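Local coordinates for putative effector, AYWB SAP54-like protein ('Echinacea purpurea' witches'-broom phytoplasma, PDB 6INR), which is a phytoplasma effector that causes phyllody, the leaf-like conversion of floral organs, probably by interacting with MADS transcription factors of the host plant, at residues A[42-47]-A[61-66]. Residues are numbered along the deposited sequence; the frame is centred on the assembly and turned at random.
Sequences TNIDKG and LKLKEN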
# COMPACT_ATOMS: atom_id res chain seq x y z
N THR A 42 -10.73 -2.62 -4.90
CA THR A 42 -11.71 -3.54 -5.47
C THR A 42 -13.11 -3.30 -4.88
O THR A 42 -14.13 -3.54 -5.55
CB THR A 42 -11.34 -5.02 -5.28
OG1 THR A 42 -11.28 -5.33 -3.88
CG2 THR A 42 -10.00 -5.36 -6.00
N ASN A 43 -13.18 -2.85 -3.63
CA ASN A 43 -14.52 -2.57 -3.02
C ASN A 43 -15.12 -1.24 -3.52
O ASN A 43 -16.30 -1.12 -3.67
CB ASN A 43 -14.51 -2.66 -1.48
CG ASN A 43 -14.26 -4.07 -0.99
OD1 ASN A 43 -14.84 -5.04 -1.50
ND2 ASN A 43 -13.37 -4.20 -0.00
N ILE A 44 -14.27 -0.24 -3.71
CA ILE A 44 -14.68 1.01 -4.39
C ILE A 44 -15.24 0.77 -5.82
O ILE A 44 -16.28 1.30 -6.18
CB ILE A 44 -13.52 2.04 -4.47
CG1 ILE A 44 -13.08 2.44 -3.06
CG2 ILE A 44 -13.95 3.27 -5.27
CD1 ILE A 44 -11.87 3.35 -3.01
N ASP A 45 -14.56 -0.07 -6.59
CA ASP A 45 -15.10 -0.51 -7.88
C ASP A 45 -16.53 -1.02 -7.75
O ASP A 45 -17.44 -0.52 -8.39
CB ASP A 45 -14.19 -1.56 -8.52
CG ASP A 45 -12.92 -0.95 -9.09
OD1 ASP A 45 -12.87 0.30 -9.22
OD2 ASP A 45 -11.98 -1.71 -9.41
N LYS A 46 -16.72 -2.03 -6.93
CA LYS A 46 -18.09 -2.52 -6.61
C LYS A 46 -19.03 -1.34 -6.31
O LYS A 46 -20.14 -1.24 -6.83
CB LYS A 46 -18.07 -3.47 -5.41
CG LYS A 46 -18.00 -4.94 -5.80
CD LYS A 46 -17.37 -5.79 -4.72
CE LYS A 46 -18.13 -5.75 -3.40
NZ LYS A 46 -17.53 -6.68 -2.39
N GLY A 47 -18.54 -0.43 -5.49
CA GLY A 47 -19.33 0.72 -5.04
C GLY A 47 -19.70 1.61 -6.21
O GLY A 47 -20.73 2.29 -6.18
N LEU A 61 -14.17 8.16 -6.92
CA LEU A 61 -13.13 8.18 -7.96
C LEU A 61 -11.88 8.86 -7.45
O LEU A 61 -10.78 8.54 -7.86
CB LEU A 61 -13.64 8.85 -9.23
CG LEU A 61 -14.65 7.98 -10.01
CD1 LEU A 61 -15.39 8.82 -11.05
CD2 LEU A 61 -13.97 6.76 -10.64
N LYS A 62 -12.09 9.83 -6.57
CA LYS A 62 -10.99 10.53 -5.88
C LYS A 62 -10.26 9.59 -4.92
O LYS A 62 -9.03 9.54 -4.89
CB LYS A 62 -11.49 11.76 -5.12
CG LYS A 62 -12.49 12.60 -5.90
CD LYS A 62 -12.46 14.10 -5.55
CE LYS A 62 -13.33 14.97 -6.47
NZ LYS A 62 -13.08 14.78 -7.93
N LEU A 63 -11.04 8.85 -4.14
CA LEU A 63 -10.53 7.82 -3.22
C LEU A 63 -9.72 6.80 -3.98
O LEU A 63 -8.62 6.44 -3.61
CB LEU A 63 -11.65 7.07 -2.49
CG LEU A 63 -12.36 7.75 -1.32
CD1 LEU A 63 -13.41 6.80 -0.75
CD2 LEU A 63 -11.38 8.18 -0.25
N LYS A 64 -10.29 6.35 -5.09
CA LYS A 64 -9.65 5.30 -5.86
C LYS A 64 -8.28 5.79 -6.30
O LYS A 64 -7.30 5.04 -6.37
CB LYS A 64 -10.50 4.88 -7.05
CG LYS A 64 -9.86 3.74 -7.85
CD LYS A 64 -10.77 3.23 -8.92
CE LYS A 64 -10.06 2.19 -9.77
NZ LYS A 64 -11.03 1.36 -10.54
N GLU A 65 -8.21 7.09 -6.55
CA GLU A 65 -6.98 7.71 -7.05
C GLU A 65 -5.96 7.79 -5.93
O GLU A 65 -4.79 7.43 -6.11
CB GLU A 65 -7.23 9.09 -7.68
CG GLU A 65 -7.95 8.99 -9.03
CD GLU A 65 -7.30 8.00 -10.00
OE1 GLU A 65 -6.09 8.16 -10.29
OE2 GLU A 65 -7.99 7.06 -10.46
N ASN A 66 -6.43 8.19 -4.77
CA ASN A 66 -5.58 8.24 -3.56
C ASN A 66 -4.95 6.88 -3.23
O ASN A 66 -3.76 6.78 -2.93
CB ASN A 66 -6.35 8.73 -2.37
CG ASN A 66 -6.74 10.20 -2.48
OD1 ASN A 66 -5.91 11.07 -2.71
ND2 ASN A 66 -8.01 10.48 -2.25
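Ile44 and Asp45 meet Leu63 and Lys64 across an antiparallel helical hairpin, a worked example of how two long helices combine an apolar seam with a charged flank. Helices 16-49 and 55-84 run side by side near the loop that joins them, the short segments 9.9 Å apart axis to axis with 164° between their directions. Ile44 supplies the seam. Its CD1 reaches the Leu63 CB at 3.8 Å, the two side chains crossing at about a right angle, and lies 4.0 Å from the backbone N of Lys64. With CG1 anti to the carbonyl carbon (chi1 -62°), CG2 stands anti to the backbone N and faces the CB of Lys64 at 4.2 Å. Ile44 thus touches Leu60, Leu63, Lys64 and Tyr67, a spacing consistent with knobs-into-holes packing. Lys64 flanks this apolar patch: extended throughout, with CG anti to the backbone N, it spans the gap between the helices, and its chain also rests on Ile41. The ammonium group thereby reaches Asp45, whose OD1 accepts a salt-bridging hydrogen bond of 2.5 Å from Lys64 NZ through the syn lone pair, while OD2 stays 3.4 Å from the same NZ.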